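Local coordinates for DSBA-like thioredoxin domain-containing protein (Pseudomonas aeruginosa PAO1, PDB 5HFI), which probably acts as a cytosolic disulfide reductase of the DsbA-like thioredoxin family and binds glutathione at its active-site cysteine, at residues A[67-70]-A[71-75]; A[114-117]-A[118-122]; A[202-205]-A[206-209]. All blocks are in the same frame, centred on the assembly; numbering follows the deposited sequence.

How the contacts relate
Three turns of three different helices are described, in series along the chain: contact 1 closes helix 64-73, contact 2 lies inside helix 112-124, and contact 3 opens helix 203-215. Contacts 1 and 2 have centres about 17 Å apart, as have contacts 1 and 3; the centres of contacts 2 and 3 are about 21 Å apart, and none touches another. Contact 2 is the most central, while the other two lie at the surface. Helix 24-30 meets side chains from all three. Contacts 1 and 2 also approach the glutathione-binding C17 and W19, so both belong to the wider surroundings of the active site, whereas contact 3 packs beside the mixed sheet.

Contact 1 (A[67-70]-A[71-75]); sequences LRIA and QLTGQ
T73 and I69 meet one turn apart at the C-terminal end of helix 64-73, where the T73 hydroxyl folds back to the carbonyl of I69. T73 OG1 donates to I69 O at 2.6 Å, and T73 N donates to the same oxygen at 2.8 Å. The two donors come from opposite faces of the carbonyl plane; the hydroxyl stands well above it, 44° out. A chi1 of 65° sets OG1 between the backbone N and the carbonyl carbon, within reach of I69 O behind it and of the chain ahead. OG1 then accepts from Q75 N at 3.2 Å, which makes an ST turn. One hydroxyl thus ties the last helical turn to the residue that leads away from it, and its donor and acceptor roles are both used. Beside it, I69 CG2 lies 3.7 Å from T73 OG1, the two side chains running alongside and pointing the same way. After T73, G74 leaves the helix with positive phi, a conformation that suits glycine, while G74 N still bonds to A70 O at 2.8 Å. A70 CB rests 3.5 Å from Q75 O.

The solvent side is looser. R68 and Q71 are both exposed, and their guanidinium and amide planes are turned 58° apart; the approach is R68 CD to Q71 OE1 at 3.7 Å, without a hydrogen bond. Q71 stretches back along the helix, its CG passing close to L67 O.

I69, buried, and the more exposed L72 both touch W19 of helix 18-22, a glutathione-binding residue, and the L72 side chain is about 6 Å from the bound glutathione. Q75 continues the packing onto Y21 of the same helix and onto S24 and P25 of helix 24-30.

Contact 2 (A[114-117]-A[118-122]); sequences AMLA and RIQRA
M115 swings CG away from the backbone N (chi1 161°) and then bends at the next two torsions, which brings its sulfur across I119, whose CG1 lies beside the backbone N (chi1 -78°). M115 SD sits 3.5 Å from I119 CG1 and nearly as close to CD1, an apolar crossing one turn apart in helix 112-124. Both side chains are buried against helix 96-109, and I119 also meets L136 and L139 of helix 133-142.

Next along the helix, L116 and Q120 cross at a slant: L116 CD1 approaches Q120 NE2 at 3.9 Å, and the extended glutamine passes L116 O with its CG at 3.3 Å, its side chain making no bond there. Q120 touches S24 and the CxxC segment, its side chain about 7 Å from that of C17. A water donates to A117 O at 3.1 Å and, weakly, to Q120 OE1 at 3.3 Å. R118 carries its guanidinium off from 114-117 to form salt bridges with E126 and E142.

Four i to i+4 backbone bonds, such as I119 N to M115 O at 2.8 Å, hold the turn. Its chemistry is thus divided: apolar contact toward the neighbouring helices, a glutamine near the CxxC, weakly linked through water to A117 O, and a charge paired with two acids.

Contact 3 (A[202-205]-A[206-209]); sequences QPDD and WRAF
Q202 meets W206 through its backbone: as the N-cap residue of helix 203-215, it offers its carbonyl to the first bond of the helix, W206 N to Q202 O at 2.9 Å. The donor lies nearly on the line of the carbonyl.

P203 comes next, in the first turn. Its oxygen accepts from R207 N at 2.9 Å and also lies 4.2 Å above one face of the R207 guanidinium, toward its rim. The proline ring packs on P25 of helix 24-30.

D204 carries the main side-chain contact. The D204 and R207 side chains run alongside each other, with carboxylate and guanidinium planes 41° apart. R207 NH1 donates to D204 OD2 at 2.9 Å, nearly straight at 164°; the hydrogen bond enters on the anti lone pair of OD2 and lies in the guanidinium plane. R207 reaches it by leaving the backbone with CG anti to N (chi1 -168°) and bending at chi3. This is an i to i+3 salt bridge at a helix start, where an acidic side chain would also be favoured by the helix dipole. The helix is the last of this thioredoxin-family chain. A water binds the pair again, donating to D204 O at 2.9 Å and accepting from R207 NH1 at 3.0 Å, while A208 N takes up D204 O as well. R207 has a second acid through NH2, E32, so its charge is probably balanced by two carboxylates.

D205 is exposed, and its backbone oxygen accepts from F209 N at 2.8 Å. On the opposite flank from D204, W206 packs on L26 and A30 of helix 24-30 and meets F183 of strand 182-186 and, edge-to-face, Y199; F209 also meets the ring of Y199.

Contact 1 (A[67-70]-A[71-75])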
loop_
_atom_site.group_PDB
_atom_site.type_symbol
_atom_site.label_atom_id
_atom_site.label_comp_id
_atom_site.label_asym_id
_atom_site.label_seq_id
_atom_site.Cartn_x
_atom_site.Cartn_y
_atom_site.Cartn_z
ATOM N N LEU A 67 7.015 8.496 -13.548
ATOM C CA LEU A 67 7.886 9.667 -13.517
ATOM C C LEU A 67 7.121 10.918 -13.115
ATOM O O LEU A 67 7.708 11.841 -12.538
ATOM C CB LEU A 67 8.576 9.866 -14.866
ATOM C CG LEU A 67 9.885 9.085 -15.000
ATOM C CD1 LEU A 67 10.624 9.474 -16.267
ATOM C CD2 LEU A 67 10.762 9.320 -13.778
ATOM N N ARG A 68 5.815 10.965 -13.396
ATOM C CA ARG A 68 4.996 12.070 -12.906
ATOM C C ARG A 68 4.812 11.985 -11.396
ATOM O O ARG A 68 4.821 13.010 -10.706
ATOM C CB ARG A 68 3.638 12.083 -13.615
ATOM C CG ARG A 68 3.626 12.855 -14.927
ATOM C CD ARG A 68 3.314 14.329 -14.690
ATOM N NE ARG A 68 1.877 14.545 -14.655
ATOM C CZ ARG A 68 1.298 15.735 -14.769
ATOM N NH1 ARG A 68 -0.026 15.833 -14.728
ATOM N NH2 ARG A 68 2.042 16.826 -14.927
ATOM N N ILE A 69 4.644 10.771 -10.863
ATOM C CA ILE A 69 4.594 10.594 -9.414
ATOM C C ILE A 69 5.905 11.036 -8.777
ATOM O O ILE A 69 5.914 11.668 -7.715
ATOM C CB ILE A 69 4.265 9.129 -9.069
ATOM C CG1 ILE A 69 3.008 8.678 -9.819
ATOM C CG2 ILE A 69 4.130 8.956 -7.562
ATOM C CD1 ILE A 69 2.649 7.227 -9.602
ATOM N N ALA A 70 7.033 10.707 -9.414
ATOM C CA ALA A 70 8.327 11.116 -8.877
ATOM C C ALA A 70 8.463 12.633 -8.865
ATOM O O ALA A 70 8.964 13.211 -7.892
ATOM C CB ALA A 70 9.457 10.479 -9.685
ATOM N N GLN A 71 8.016 13.297 -9.935
ATOM C CA GLN A 71 8.067 14.755 -9.983
ATOM C C GLN A 71 7.211 15.377 -8.887
ATOM O O GLN A 71 7.613 16.361 -8.257
ATOM C CB GLN A 71 7.608 15.251 -11.357
ATOM C CG GLN A 71 8.531 14.888 -12.510
ATOM C CD GLN A 71 8.036 15.421 -13.843
ATOM O OE1 GLN A 71 6.873 15.237 -14.204
ATOM N NE2 GLN A 71 8.919 16.083 -14.583
ATOM N N LEU A 72 6.030 14.812 -8.637
ATOM C CA LEU A 72 5.098 15.414 -7.691
ATOM C C LEU A 72 5.466 15.104 -6.244
ATOM O O LEU A 72 5.355 15.975 -5.375
ATOM C CB LEU A 72 3.676 14.934 -7.982
ATOM C CG LEU A 72 2.535 15.503 -7.129
ATOM C CD1 LEU A 72 2.662 17.010 -6.938
ATOM C CD2 LEU A 72 1.190 15.142 -7.725
ATOM N N THR A 73 5.896 13.876 -5.963
ATOM C CA THR A 73 6.084 13.419 -4.592
ATOM C C THR A 73 7.541 13.254 -4.186
ATOM O O THR A 73 7.813 13.085 -2.992
ATOM C CB THR A 73 5.367 12.078 -4.373
ATOM O OG1 THR A 73 5.980 11.065 -5.184
ATOM C CG2 THR A 73 3.901 12.196 -4.749
ATOM N N GLY A 74 8.477 13.286 -5.130
ATOM C CA GLY A 74 9.856 12.980 -4.806
ATOM C C GLY A 74 10.134 11.523 -4.513
ATOM O O GLY A 74 11.255 11.190 -4.119
ATOM N N GLN A 75 9.152 10.644 -4.690
ATOM C CA GLN A 75 9.364 9.232 -4.419
ATOM C C GLN A 75 10.305 8.631 -5.461
ATOM O O GLN A 75 10.192 8.938 -6.652
ATOM C CB GLN A 75 8.033 8.481 -4.411
ATOM C CG GLN A 75 7.221 8.658 -3.129
ATOM C CD GLN A 75 7.820 7.915 -1.946
ATOM O OE1 GLN A 75 7.432 6.785 -1.648
ATOM N NE2 GLN A 75 8.761 8.551 -1.258
#

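Contact 2 (A[114-117]-A[118-122])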
loop_
_atom_site.group_PDB
_atom_site.type_symbol
_atom_site.label_atom_id
_atom_site.label_comp_id
_atom_site.label_asym_id
_atom_site.label_seq_id
_atom_site.Cartn_x
_atom_site.Cartn_y
_atom_site.Cartn_z
ATOM N N ALA A 114 4.315 -0.880 7.980
ATOM C CA ALA A 114 5.731 -1.049 7.672
ATOM C C ALA A 114 5.933 -2.062 6.553
ATOM O O ALA A 114 6.815 -1.892 5.705
ATOM C CB ALA A 114 6.500 -1.474 8.923
ATOM N N MET A 115 5.124 -3.121 6.530
ATOM C CA MET A 115 5.274 -4.123 5.480
ATOM C C MET A 115 4.837 -3.571 4.127
ATOM O O MET A 115 5.473 -3.851 3.104
ATOM C CB MET A 115 4.487 -5.384 5.839
ATOM C CG MET A 115 4.196 -6.311 4.662
ATOM S SD MET A 115 5.668 -7.007 3.868
ATOM C CE MET A 115 6.694 -7.425 5.252
ATOM N N LEU A 116 3.762 -2.775 4.099
ATOM C CA LEU A 116 3.342 -2.149 2.847
ATOM C C LEU A 116 4.440 -1.254 2.288
ATOM O O LEU A 116 4.741 -1.305 1.090
ATOM C CB LEU A 116 2.054 -1.348 3.055
ATOM C CG LEU A 116 1.576 -0.525 1.853
ATOM C CD1 LEU A 116 1.247 -1.427 0.667
ATOM C CD2 LEU A 116 0.373 0.344 2.215
ATOM N N ALA A 117 5.051 -0.428 3.144
ATOM C CA ALA A 117 6.137 0.437 2.693
ATOM C C ALA A 117 7.310 -0.377 2.162
ATOM O O ALA A 117 7.939 0.001 1.165
ATOM C CB ALA A 117 6.593 1.347 3.835
ATOM N N ARG A 118 7.625 -1.497 2.820
ATOM C CA ARG A 118 8.727 -2.341 2.363
ATOM C C ARG A 118 8.391 -3.018 1.041
ATOM O O ARG A 118 9.255 -3.141 0.162
ATOM C CB ARG A 118 9.061 -3.388 3.424
ATOM C CG ARG A 118 10.250 -4.274 3.063
ATOM C CD ARG A 118 11.546 -3.474 3.045
ATOM N NE ARG A 118 12.663 -4.236 2.493
ATOM C CZ ARG A 118 13.012 -4.232 1.209
ATOM N NH1 ARG A 118 12.329 -3.506 0.333
ATOM N NH2 ARG A 118 14.046 -4.955 0.799
ATOM N N ILE A 119 7.143 -3.478 0.894
ATOM C CA ILE A 119 6.695 -4.094 -0.354
ATOM C C ILE A 119 6.837 -3.113 -1.510
ATOM O O ILE A 119 7.310 -3.467 -2.599
ATOM C CB ILE A 119 5.241 -4.586 -0.215
ATOM C CG1 ILE A 119 5.178 -5.903 0.559
ATOM C CG2 ILE A 119 4.579 -4.737 -1.583
ATOM C CD1 ILE A 119 3.759 -6.329 0.910
ATOM N N GLN A 120 6.420 -1.864 -1.292
ATOM C CA GLN A 120 6.482 -0.870 -2.358
ATOM C C GLN A 120 7.923 -0.556 -2.732
ATOM O O GLN A 120 8.235 -0.369 -3.912
ATOM C CB GLN A 120 5.741 0.400 -1.942
ATOM C CG GLN A 120 4.239 0.210 -1.792
ATOM C CD GLN A 120 3.594 1.312 -0.976
ATOM O OE1 GLN A 120 4.168 1.790 0.004
ATOM N NE2 GLN A 120 2.392 1.712 -1.368
ATOM N N ARG A 121 8.819 -0.502 -1.742
ATOM C CA ARG A 121 10.235 -0.326 -2.047
ATOM C C ARG A 121 10.781 -1.511 -2.838
ATOM O O ARG A 121 11.539 -1.327 -3.797
ATOM C CB ARG A 121 11.035 -0.123 -0.758
ATOM C CG ARG A 121 10.786 1.210 -0.067
ATOM C CD ARG A 121 11.713 1.390 1.130
ATOM N NE ARG A 121 11.817 2.788 1.537
ATOM C CZ ARG A 121 11.205 3.309 2.596
ATOM N NH1 ARG A 121 10.440 2.545 3.365
ATOM N NH2 ARG A 121 11.359 4.595 2.888
ATOM N N ALA A 122 10.403 -2.734 -2.456
ATOM C CA ALA A 122 10.878 -3.908 -3.184
ATOM C C ALA A 122 10.434 -3.868 -4.642
ATOM O O ALA A 122 11.172 -4.293 -5.537
ATOM C CB ALA A 122 10.380 -5.183 -2.505
HETATM O O HOH W 1 7.240 2.945 0.566
#

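Contact 3 (A[202-205]-A[206-209])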
loop_
_atom_site.group_PDB
_atom_site.type_symbol
_atom_site.label_atom_id
_atom_site.label_comp_id
_atom_site.label_asym_id
_atom_site.label_seq_id
_atom_site.Cartn_x
_atom_site.Cartn_y
_atom_site.Cartn_z
ATOM N N GLN A 202 3.554 16.580 0.307
ATOM C CA GLN A 202 3.582 17.497 1.449
ATOM C C GLN A 202 3.315 16.736 2.745
ATOM O O GLN A 202 2.316 16.987 3.430
ATOM C CB GLN A 202 2.559 18.619 1.266
ATOM C CG GLN A 202 2.667 19.376 -0.052
ATOM C CD GLN A 202 3.896 20.263 -0.122
ATOM O OE1 GLN A 202 4.568 20.496 0.884
ATOM N NE2 GLN A 202 4.197 20.764 -1.315
ATOM N N PRO A 203 4.201 15.808 3.124
ATOM C CA PRO A 203 3.949 15.024 4.347
ATOM C C PRO A 203 3.904 15.859 5.615
ATOM O O PRO A 203 3.164 15.511 6.545
ATOM C CB PRO A 203 5.119 14.029 4.372
ATOM C CG PRO A 203 6.180 14.666 3.542
ATOM C CD PRO A 203 5.460 15.411 2.467
ATOM N N ASP A 204 4.677 16.946 5.693
ATOM C CA ASP A 204 4.628 17.796 6.880
ATOM C C ASP A 204 3.300 18.541 6.975
ATOM O O ASP A 204 2.735 18.672 8.067
ATOM C CB ASP A 204 5.798 18.778 6.873
ATOM C CG ASP A 204 7.141 18.087 7.021
ATOM O OD1 ASP A 204 8.111 18.521 6.363
ATOM O OD2 ASP A 204 7.228 17.112 7.796
ATOM N N ASP A 205 2.804 19.058 5.846
ATOM C CA ASP A 205 1.454 19.619 5.808
ATOM C C ASP A 205 0.432 18.589 6.265
ATOM O O ASP A 205 -0.472 18.892 7.052
ATOM C CB ASP A 205 1.117 20.091 4.390
ATOM C CG ASP A 205 1.614 21.489 4.091
ATOM O OD1 ASP A 205 2.471 22.005 4.837
ATOM O OD2 ASP A 205 1.145 22.070 3.088
ATOM N N TRP A 206 0.566 17.357 5.767
ATOM C CA TRP A 206 -0.378 16.291 6.085
ATOM C C TRP A 206 -0.376 15.969 7.575
ATOM O O TRP A 206 -1.439 15.837 8.191
ATOM C CB TRP A 206 -0.030 15.061 5.241
ATOM C CG TRP A 206 -0.815 13.811 5.509
ATOM C CD1 TRP A 206 -0.374 12.689 6.155
ATOM C CD2 TRP A 206 -2.161 13.534 5.101
ATOM N NE1 TRP A 206 -1.367 11.741 6.188
ATOM C CE2 TRP A 206 -2.474 12.234 5.549
ATOM C CE3 TRP A 206 -3.136 14.263 4.413
ATOM C CZ2 TRP A 206 -3.719 11.647 5.327
ATOM C CZ3 TRP A 206 -4.373 13.677 4.193
ATOM C CH2 TRP A 206 -4.653 12.383 4.651
ATOM N N ARG A 207 0.811 15.842 8.173
ATOM C CA ARG A 207 0.889 15.578 9.606
ATOM C C ARG A 207 0.238 16.702 10.406
ATOM O O ARG A 207 -0.544 16.445 11.330
ATOM C CB ARG A 207 2.346 15.387 10.022
ATOM C CG ARG A 207 2.520 14.826 11.422
ATOM C CD ARG A 207 3.972 14.891 11.874
ATOM N NE ARG A 207 4.840 14.021 11.088
ATOM C CZ ARG A 207 5.669 14.453 10.143
ATOM N NH1 ARG A 207 5.739 15.749 9.865
ATOM N NH2 ARG A 207 6.431 13.590 9.478
ATOM N N ALA A 208 0.529 17.954 10.047
ATOM C CA ALA A 208 -0.062 19.085 10.756
ATOM C C ALA A 208 -1.573 19.122 10.575
ATOM O O ALA A 208 -2.311 19.462 11.507
ATOM C CB ALA A 208 0.570 20.391 10.274
ATOM N N PHE A 209 -2.054 18.776 9.379
ATOM C CA PHE A 209 -3.494 18.727 9.156
ATOM C C PHE A 209 -4.158 17.714 10.080
ATOM O O PHE A 209 -5.201 18.003 10.681
ATOM C CB PHE A 209 -3.784 18.402 7.691
ATOM C CG PHE A 209 -5.238 18.173 7.398
ATOM C CD1 PHE A 209 -6.086 19.241 7.162
ATOM C CD2 PHE A 209 -5.755 16.887 7.346
ATOM C CE1 PHE A 209 -7.425 19.033 6.887
ATOM C CE2 PHE A 209 -7.092 16.674 7.075
ATOM C CZ PHE A 209 -7.927 17.748 6.844
HETATM O O HOH W 2 4.439 18.387 10.342
#